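Emp47p (form2) (Saccharomyces cerevisiae, PDB 2A6Z) is a lectin-like cargo receptor of the early secretory pathway, involved in glycoprotein secretion and required for the exit of Emp46p from the endoplasmic reticulum. Local coordinates at residues K6-S9 / D10-L13; P132-K135 / T136-Y139; L165-D168 / N169-K172. One frame throughout, in Å; residues are numbered along the deposited sequence.

Interaction 1. Residues K6-S9 / D10-L13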
ATOM      1  N   LYS A   6      -7.691 -12.546 -16.007  1.00 13.04           N
ATOM      2  CA  LYS A   6      -8.127 -11.183 -15.684  1.00 12.48           C
ATOM      3  C   LYS A   6      -6.995 -10.252 -15.249  1.00 10.58           C
ATOM      4  O   LYS A   6      -7.175  -9.090 -14.922  1.00 12.05           O
ATOM      5  CB  LYS A   6      -9.201 -11.242 -14.561  1.00 15.63           C
ATOM      6  CG  LYS A   6     -10.478 -11.988 -15.013  1.00 18.17           C
ATOM      7  CD  LYS A   6     -11.610 -11.891 -14.029  1.00 24.75           C
ATOM      8  CE  LYS A   6     -11.440 -12.714 -12.770  1.00 25.69           C
ATOM      9  NZ  LYS A   6     -12.511 -12.427 -11.750  1.00 13.08           N
ATOM     10  N   LEU A   7      -5.774 -10.793 -15.256  1.00 10.14           N
ATOM     11  CA  LEU A   7      -4.616 -10.034 -14.854  1.00  9.72           C
ATOM     12  C   LEU A   7      -4.362  -8.897 -15.815  1.00 10.89           C
ATOM     13  O   LEU A   7      -4.462  -9.073 -17.040  1.00 13.83           O
ATOM     14  CB  LEU A   7      -3.420 -10.974 -14.845  1.00 11.41           C
ATOM     15  CG  LEU A   7      -2.076 -10.417 -14.341  1.00 13.45           C
ATOM     16  CD1 LEU A   7      -2.093 -10.187 -12.846  1.00 12.98           C
ATOM     17  CD2 LEU A   7      -0.929 -11.372 -14.696  1.00 18.77           C
ATOM     18  N   SER A   8      -4.052  -7.729 -15.260  1.00 10.18           N
ATOM     19  CA  SER A   8      -3.678  -6.572 -16.039  1.00 10.88           C
ATOM     20  C   SER A   8      -2.190  -6.365 -15.939  1.00 10.84           C
ATOM     21  O   SER A   8      -1.715  -5.811 -14.923  1.00 13.22           O
ATOM     22  CB  SER A   8      -4.387  -5.308 -15.519  1.00 14.48           C
ATOM     23  OG  SER A   8      -3.792  -4.194 -16.176  1.00 21.60           O
ATOM     24  N   SER A   9      -1.455  -6.777 -16.960  1.00 10.76           N
ATOM     25  CA  SER A   9       0.001  -6.653 -16.900  1.00 12.53           C
ATOM     26  C   SER A   9       0.409  -5.218 -16.756  1.00 10.01           C
ATOM     27  O   SER A   9       1.428  -4.961 -16.092  1.00 11.07           O
ATOM     28  CB  SER A   9       0.471  -7.270 -18.226  1.00 19.20           C
ATOM     29  OG  SER A   9       1.825  -6.982 -18.343  1.00 28.14           O
ATOM     30  N   ASP A  10      -0.307  -4.302 -17.383  1.00  9.88           N
ATOM     31  CA  ASP A  10       0.097  -2.915 -17.374  1.00  9.05           C
ATOM     32  C   ASP A  10       0.167  -2.324 -15.989  1.00  8.28           C
ATOM     33  O   ASP A  10       0.952  -1.368 -15.737  1.00  9.25           O
ATOM     34  CB  ASP A  10      -0.900  -2.052 -18.194  1.00 10.56           C
ATOM     35  CG  ASP A  10      -0.798  -2.397 -19.683  1.00 11.02           C
ATOM     36  OD1 ASP A  10       0.178  -3.013 -20.146  1.00 13.02           O
ATOM     37  OD2 ASP A  10      -1.754  -2.016 -20.343  1.00 14.72           O
ATOM     38  N   TYR A  11      -0.635  -2.858 -15.043  1.00  8.13           N
ATOM     39  CA  TYR A  11      -0.703  -2.307 -13.677  1.00  7.50           C
ATOM     40  C   TYR A  11      -0.152  -3.261 -12.651  1.00  7.07           C
ATOM     41  O   TYR A  11      -0.412  -3.103 -11.459  1.00  8.00           O
ATOM     42  CB  TYR A  11      -2.148  -1.865 -13.380  1.00  8.20           C
ATOM     43  CG  TYR A  11      -2.568  -0.737 -14.280  1.00  8.09           C
ATOM     44  CD1 TYR A  11      -2.097   0.539 -14.144  1.00 10.30           C
ATOM     45  CD2 TYR A  11      -3.388  -0.966 -15.376  1.00 12.14           C
ATOM     46  CE1 TYR A  11      -2.439   1.566 -14.955  1.00 11.28           C
ATOM     47  CE2 TYR A  11      -3.763   0.077 -16.229  1.00 14.23           C
ATOM     48  CZ  TYR A  11      -3.300   1.342 -16.015  1.00 10.62           C
ATOM     49  OH  TYR A  11      -3.630   2.383 -16.867  1.00 13.21           O
ATOM     50  N   SER A  12       0.600  -4.277 -13.069  1.00  7.89           N
ATOM     51  CA  SER A  12       1.167  -5.280 -12.217  1.00  7.35           C
ATOM     52  C   SER A  12       2.684  -5.153 -12.117  1.00  7.35           C
ATOM     53  O   SER A  12       3.342  -4.563 -12.959  1.00  8.39           O
ATOM     54  CB  SER A  12       0.785  -6.713 -12.634  1.00  8.27           C
ATOM     55  OG  SER A  12      -0.618  -6.882 -12.589  1.00  8.29           O
ATOM     56  N   LEU A  13       3.203  -5.739 -11.048  1.00  7.83           N
ATOM     57  CA  LEU A  13       4.622  -5.851 -10.726  1.00  8.53           C
ATOM     58  C   LEU A  13       4.905  -7.344 -10.620  1.00  8.19           C
ATOM     59  O   LEU A  13       4.707  -7.967  -9.534  1.00  9.06           O
ATOM     60  CB  LEU A  13       4.933  -5.155  -9.401  1.00  8.57           C
ATOM     61  CG  LEU A  13       6.385  -5.176  -8.985  1.00  9.67           C
ATOM     62  CD1 LEU A  13       7.224  -4.258  -9.827  1.00 14.14           C
ATOM     63  CD2 LEU A  13       6.434  -4.807  -7.482  1.00 16.03           C
TER
HETATM   64  O   HOH W   1       2.365  -4.576 -19.377  1.00 23.85           O
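Ser8 and Tyr11 close the first of two overlapping beta turns in the N-terminal run of this legume-lectin-like beta sandwich. Tyr11 N donates to Ser8 O over 3.1 Å, and one residue on Ser12 N donates to Ser9 O over 3.2 Å. Ser9 and Asp10 occupy the corners of the first turn, Asp10 and Tyr11 those of the second, so the two share most of their backbone. They illustrate how successive turns can bend a chain sharply.

The side chain of Ser12 adds a second grip on the same carbonyl. With OG set beside its own backbone N (chi1 -60°), it lies 2.8 Å from Ser8 O and donates to it. Ser12 OG and Tyr11 N approach that oxygen from opposite faces of the carbonyl plane, both well tilted out of it, so one acceptor holds a side chain on one face and the backbone on the other. Ser12 OG also accepts from Phe218 N, and Ser8 pairs through its backbone with the same residue, which moors the turn to strand 210-220. The hydroxyl is therefore a buried relay between two backbones. Leu7 CD1 lies 3.6 Å from Ser12 OG and lends it a nonpolar neighbour.

Across the turn, Ser8 OG meets the rim of the Tyr11 ring close to its plane, 3.4 Å from CD2. The Tyr11 side chain packs on Leu53, and its hydroxyl is hydrogen-bonded to Gly56 O, which ties the turn to strand 48-58 as well. On the outer side of the bend one water spans the exposed corner, lying 2.7 Å from Ser9 OG and donating to Asp10 OD1 over 2.8 Å.

Interaction 2. Residues P132-K135 / T136-Y139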
ATOM      1  N   PRO A 132      -4.869  18.522   4.113  1.00 16.09           N
ATOM      2  CA  PRO A 132      -4.072  17.419   4.680  1.00 14.40           C
ATOM      3  C   PRO A 132      -4.829  16.785   5.848  1.00 13.78           C
ATOM      4  O   PRO A 132      -5.520  17.393   6.645  1.00 15.99           O
ATOM      5  CB  PRO A 132      -2.815  18.174   5.144  1.00 15.63           C
ATOM      6  CG  PRO A 132      -3.398  19.510   5.541  1.00 24.66           C
ATOM      7  CD  PRO A 132      -4.239  19.834   4.320  1.00 20.42           C
ATOM      8  N   VAL A 133      -4.658  15.440   5.939  1.00 11.64           N
ATOM      9  CA  VAL A 133      -5.170  14.765   7.139  1.00 12.08           C
ATOM     10  C   VAL A 133      -4.345  15.197   8.370  1.00 13.16           C
ATOM     11  O   VAL A 133      -3.180  15.597   8.305  1.00 16.33           O
ATOM     12  CB  VAL A 133      -5.166  13.269   6.946  1.00 11.27           C
ATOM     13  CG1 VAL A 133      -5.960  12.825   5.710  1.00 11.80           C
ATOM     14  CG2 VAL A 133      -3.742  12.735   6.819  1.00 12.75           C
ATOM     15  N   ASP A 134      -4.988  15.084   9.516  1.00 14.98           N
ATOM     16  CA  ASP A 134      -4.352  15.381  10.805  1.00 15.02           C
ATOM     17  C   ASP A 134      -3.657  14.111  11.263  1.00 14.47           C
ATOM     18  O   ASP A 134      -4.318  13.146  11.674  1.00 13.42           O
ATOM     19  CB  ASP A 134      -5.392  15.842  11.792  1.00 17.74           C
ATOM     20  CG  ASP A 134      -4.781  16.295  13.116  1.00 19.91           C
ATOM     21  OD1 ASP A 134      -3.641  15.862  13.418  1.00 19.81           O
ATOM     22  OD2 ASP A 134      -5.467  17.047  13.793  1.00 21.74           O
ATOM     23  N   LYS A 135      -2.341  14.045  11.210  1.00 18.04           N
ATOM     24  CA  LYS A 135      -1.646  12.831  11.564  1.00 18.86           C
ATOM     25  C   LYS A 135      -1.855  12.465  13.013  1.00 19.13           C
ATOM     26  O   LYS A 135      -1.747  11.270  13.327  1.00 25.90           O
ATOM     27  CB  LYS A 135      -0.145  12.945  11.222  1.00 24.19           C
ATOM     28  CG  LYS A 135       0.074  13.005   9.719  1.00 27.24           C
ATOM     29  CD  LYS A 135       1.559  12.866   9.403  1.00 39.12           C
ATOM     30  CE  LYS A 135       2.139  14.100   8.758  1.00 35.92           C
ATOM     31  NZ  LYS A 135       3.649  13.987   8.740  1.00 23.03           N
ATOM     32  N   THR A 136      -2.148  13.469  13.855  1.00 19.03           N
ATOM     33  CA  THR A 136      -2.299  13.181  15.258  1.00 21.30           C
ATOM     34  C   THR A 136      -3.635  12.478  15.530  1.00 17.29           C
ATOM     35  O   THR A 136      -3.796  12.023  16.652  1.00 25.04           O
ATOM     36  CB  THR A 136      -2.227  14.440  16.147  1.00 25.76           C
ATOM     37  OG1 THR A 136      -3.355  15.283  15.878  1.00 24.64           O
ATOM     38  CG2 THR A 136      -0.974  15.237  15.836  1.00 33.79           C
ATOM     39  N   LYS A 137      -4.545  12.364  14.582  1.00 14.48           N
ATOM     40  CA  LYS A 137      -5.831  11.719  14.747  1.00 12.86           C
ATOM     41  C   LYS A 137      -6.006  10.466  13.869  1.00 10.88           C
ATOM     42  O   LYS A 137      -7.119   9.957  13.744  1.00 10.83           O
ATOM     43  CB  LYS A 137      -6.964  12.710  14.470  1.00 14.45           C
ATOM     44  CG  LYS A 137      -6.868  13.926  15.428  1.00 19.08           C
ATOM     45  CD  LYS A 137      -8.036  14.871  15.131  1.00 22.53           C
ATOM     46  CE  LYS A 137      -8.152  16.106  15.990  1.00 23.33           C
ATOM     47  NZ  LYS A 137      -7.856  15.931  17.415  1.00 28.12           N
ATOM     48  N   ILE A 138      -4.899  10.020  13.241  1.00 10.53           N
ATOM     49  CA  ILE A 138      -5.071   8.976  12.216  1.00  9.76           C
ATOM     50  C   ILE A 138      -5.751   7.726  12.764  1.00  8.18           C
ATOM     51  O   ILE A 138      -6.587   7.162  12.058  1.00  8.57           O
ATOM     52  CB  ILE A 138      -3.691   8.688  11.604  1.00 10.16           C
ATOM     53  CG1 ILE A 138      -3.812   7.893  10.297  1.00 14.45           C
ATOM     54  CG2 ILE A 138      -2.669   8.074  12.573  1.00 14.72           C
ATOM     55  CD1 ILE A 138      -2.525   7.991   9.466  1.00 13.75           C
ATOM     56  N   TYR A 139      -5.415   7.307  13.990  1.00  8.28           N
ATOM     57  CA  TYR A 139      -5.997   6.045  14.459  1.00  8.25           C
ATOM     58  C   TYR A 139      -7.496   6.176  14.746  1.00  8.90           C
ATOM     59  O   TYR A 139      -8.286   5.266  14.462  1.00 11.27           O
ATOM     60  CB  TYR A 139      -5.228   5.510  15.699  1.00  7.81           C
ATOM     61  CG  TYR A 139      -3.747   5.374  15.337  1.00  7.86           C
ATOM     62  CD1 TYR A 139      -3.321   4.465  14.353  1.00  7.00           C
ATOM     63  CD2 TYR A 139      -2.771   6.192  15.933  1.00  8.86           C
ATOM     64  CE1 TYR A 139      -1.989   4.345  14.007  1.00  7.15           C
ATOM     65  CE2 TYR A 139      -1.454   6.078  15.570  1.00  8.77           C
ATOM     66  CZ  TYR A 139      -1.069   5.165  14.604  1.00  7.56           C
ATOM     67  OH  TYR A 139       0.265   5.093  14.278  1.00  8.03           O
TER
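Asp134 and Thr136 form an Asx turn nested in a type I beta turn, on the connection between strands 121-128 and 144-147 of the beta sandwich. Asp134 OD1 accepts twice from one residue: from Thr136 N at 2.9 Å and from Thr136 OG1 at a short 2.5 Å. The hydroxyl comes in on the syn side and the amide on the anti side, both from the same face of the carboxylate and clearly tilted off its plane. Thr136 OG1 can reach it because chi1 of 66° wedges the hydroxyl between backbone N and carbonyl carbon.

The backbone bond Lys137 N to Asp134 O, 3.0 Å long and fairly straight at 163°, completes the beta turn. Lys137 lays its methylene chain past the second carboxylate oxygen, CE 3.6 Å from Asp134 OD2; Lys137 NZ stays 4.5 Å from Asp134 OD2, too far for a salt bridge, though the charges may attract weakly.

Farther out, a weak bond from Ile138 N to Lys135 O joins the turn to the start of the short helix 138-141, and Lys135 NZ is bound to Gln97 O. Buried Ile138 packs on Gln109 and Leu111, while its CG2 sits 3.7 Å above the centre of the Tyr139 ring.

Interaction 3. Residues L165-D168 / N169-K172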
ATOM      1  N   LEU A 165     -18.100  -3.173  -8.161  1.00  6.62           N
ATOM      2  CA  LEU A 165     -19.258  -2.414  -8.588  1.00  7.64           C
ATOM      3  C   LEU A 165     -20.459  -3.305  -8.843  1.00  8.61           C
ATOM      4  O   LEU A 165     -21.554  -2.760  -8.901  1.00 11.48           O
ATOM      5  CB  LEU A 165     -18.963  -1.670  -9.923  1.00  7.42           C
ATOM      6  CG  LEU A 165     -18.110  -0.404  -9.858  1.00  8.32           C
ATOM      7  CD1 LEU A 165     -18.699   0.656  -8.887  1.00 10.90           C
ATOM      8  CD2 LEU A 165     -16.684  -0.704  -9.531  1.00  9.02           C
ATOM      9  N   GLU A 166     -20.229  -4.609  -8.966  1.00  8.81           N
ATOM     10  CA  GLU A 166     -21.325  -5.557  -9.202  1.00 11.39           C
ATOM     11  C   GLU A 166     -21.801  -6.158  -7.866  1.00 13.54           C
ATOM     12  O   GLU A 166     -22.620  -7.101  -7.899  1.00 18.32           O
ATOM     13  CB  GLU A 166     -20.835  -6.686 -10.123  1.00 11.82           C
ATOM     14  CG  GLU A 166     -20.655  -6.259 -11.557  1.00 10.74           C
ATOM     15  CD  GLU A 166     -19.415  -5.395 -11.775  1.00 10.01           C
ATOM     16  OE1 GLU A 166     -18.297  -5.875 -11.412  1.00 11.32           O
ATOM     17  OE2 GLU A 166     -19.532  -4.289 -12.365  1.00 12.00           O
ATOM     18  N   ASP A 167     -21.361  -5.593  -6.726  1.00  9.17           N
ATOM     19  CA  ASP A 167     -21.886  -5.971  -5.404  1.00 10.28           C
ATOM     20  C   ASP A 167     -22.132  -4.696  -4.599  1.00  9.70           C
ATOM     21  O   ASP A 167     -21.754  -4.602  -3.437  1.00  9.87           O
ATOM     22  CB  ASP A 167     -20.887  -6.959  -4.754  1.00 12.39           C
ATOM     23  CG  ASP A 167     -21.475  -7.721  -3.565  1.00 15.48           C
ATOM     24  OD1 ASP A 167     -22.675  -7.565  -3.242  1.00 18.35           O
ATOM     25  OD2 ASP A 167     -20.696  -8.495  -2.953  1.00 20.28           O
ATOM     26  N   ASP A 168     -22.760  -3.703  -5.249  1.00  9.87           N
ATOM     27  CA  ASP A 168     -23.152  -2.430  -4.591  1.00 10.12           C
ATOM     28  C   ASP A 168     -21.956  -1.728  -3.971  1.00  8.29           C
ATOM     29  O   ASP A 168     -21.996  -1.210  -2.849  1.00  8.87           O
ATOM     30  CB  ASP A 168     -24.283  -2.717  -3.566  1.00 13.55           C
ATOM     31  CG  ASP A 168     -25.527  -3.131  -4.317  0.50 15.07           C
ATOM     32  OD1 ASP A 168     -26.040  -2.347  -5.148  0.50 18.19           O
ATOM     33  OD2 ASP A 168     -26.031  -4.257  -4.162  0.50 27.20           O
ATOM     34  N   ASN A 169     -20.851  -1.624  -4.749  1.00  7.43           N
ATOM     35  CA  ASN A 169     -19.688  -0.849  -4.415  1.00  7.45           C
ATOM     36  C   ASN A 169     -19.000  -1.425  -3.153  1.00  6.34           C
ATOM     37  O   ASN A 169     -18.638  -0.659  -2.269  1.00  8.05           O
ATOM     38  CB  ASN A 169     -19.996   0.651  -4.179  1.00  9.85           C
ATOM     39  CG  ASN A 169     -20.950   1.158  -5.209  1.00  9.41           C
ATOM     40  OD1 ASN A 169     -20.648   1.121  -6.430  1.00 10.74           O
ATOM     41  ND2 ASN A 169     -22.061   1.690  -4.729  1.00 13.12           N
ATOM     42  N   LEU A 170     -18.841  -2.745  -3.109  1.00  6.24           N
ATOM     43  CA  LEU A 170     -18.177  -3.346  -1.940  1.00  6.03           C
ATOM     44  C   LEU A 170     -16.657  -3.154  -2.066  1.00  5.51           C
ATOM     45  O   LEU A 170     -16.017  -3.641  -3.018  1.00  6.17           O
ATOM     46  CB  LEU A 170     -18.504  -4.844  -1.900  1.00  7.03           C
ATOM     47  CG  LEU A 170     -17.934  -5.563  -0.642  1.00  7.25           C
ATOM     48  CD1 LEU A 170     -18.600  -5.029   0.611  1.00  7.56           C
ATOM     49  CD2 LEU A 170     -18.136  -7.054  -0.774  1.00 11.32           C
ATOM     50  N   LEU A 171     -16.086  -2.497  -1.071  1.00  5.51           N
ATOM     51  CA  LEU A 171     -14.616  -2.360  -0.900  1.00  5.31           C
ATOM     52  C   LEU A 171     -14.234  -3.352   0.198  1.00  5.04           C
ATOM     53  O   LEU A 171     -14.766  -3.246   1.307  1.00  5.93           O
ATOM     54  CB  LEU A 171     -14.277  -0.943  -0.497  1.00  5.98           C
ATOM     55  CG  LEU A 171     -12.829  -0.696  -0.128  1.00  6.03           C
ATOM     56  CD1 LEU A 171     -11.889  -0.936  -1.343  1.00  7.16           C
ATOM     57  CD2 LEU A 171     -12.651   0.737   0.382  1.00  8.18           C
ATOM     58  N   LYS A 172     -13.339  -4.266  -0.116  1.00  5.01           N
ATOM     59  CA  LYS A 172     -12.944  -5.290   0.838  1.00  5.14           C
ATOM     60  C   LYS A 172     -11.425  -5.398   0.821  1.00  4.82           C
ATOM     61  O   LYS A 172     -10.784  -5.288  -0.226  1.00  5.34           O
ATOM     62  CB  LYS A 172     -13.593  -6.629   0.482  1.00  6.08           C
ATOM     63  CG  LYS A 172     -13.227  -7.779   1.415  1.00  6.66           C
ATOM     64  CD  LYS A 172     -14.148  -8.945   1.250  1.00 11.57           C
ATOM     65  CE  LYS A 172     -13.926  -9.640  -0.018  1.00 12.99           C
ATOM     66  NZ  LYS A 172     -14.863 -10.802  -0.001  1.00 14.49           N
TER
HETATM   67  O   HOH W   2     -22.324   0.070  -8.428  1.00 14.14           O
HETATM   68  O   HOH W   3     -22.658   1.519  -1.937  1.00 13.84           O
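Leu165 and Asn169 meet through the ends of their side chains in the turn of the hairpin that joins strands 153-164 and 170-175, Leu165 CD1 lying 3.2 Å from Asn169 OD1. The hairpin is a worked example of a G1 beta bulge: Asn169 and Leu170 both face Asp164, and Leu170 pairs with Asp164 through the backbone. Asp168 and Asn169 each adopt left-handed backbone angles, with phi of 57° and 64°, and together they swing the chain back into the sheet.

The tight part centres on Asn169. Left-handed phi turns its CB toward the preceding carbonyl, leaving CB only 3.0 Å from Asp168 O. Its CG is then set beside the backbone N, which carries the amide back over the turn and toward Leu165. A second, easier contact runs alongside: Asp167 and Leu170 point the same way, and Asp167 OD2 passes 3.7 Å from Leu170 CD2. The other carboxylate oxygen, Asp167 OD1, makes a salt bridge with Arg184, which the Leu170 side chain also touches.

On the looser side water links polar groups that do not bond directly, although the Asn169 side chain also touches Tyr163 and Arg187. One water donates both to Asn169 OD1, at 2.8 Å, and to Leu165 O, at 3.0 Å. Another accepts from Asn169 ND2 at 2.9 Å while donating to Asp168 O. Asp168 itself is exposed and modelled in two conformers, consistent with some mobility.

Both ends of the Asn169 amide are thus employed, oxygen as acceptor and nitrogen as donor, each through a water that returns to the backbone. This implies a turn set by its backbone angles and bulge and by polar bonds to Asp164 and Ser62, with waters bridging part of its outer surface.

How the interactions relate
From the N terminus, interaction 1 folds up the run that precedes strand 26-30 and sets it against strands 210-220 and 48-58, which belong to different sheets of the sandwich. Interaction 2 comes next, in the connection from strand 121-128 to edge strand 144-147 of one sheet. Interaction 3 then closes the hairpin 153-164/170-175 in the other. Each contact is a local turn, and the three follow in series, neither nesting nor crossing. Interactions 1 and 2 lie on opposite sides of the chain's centre, their own centres 32 Å apart; interaction 3 is nearer the first, at 21 Å between centres. None touches another.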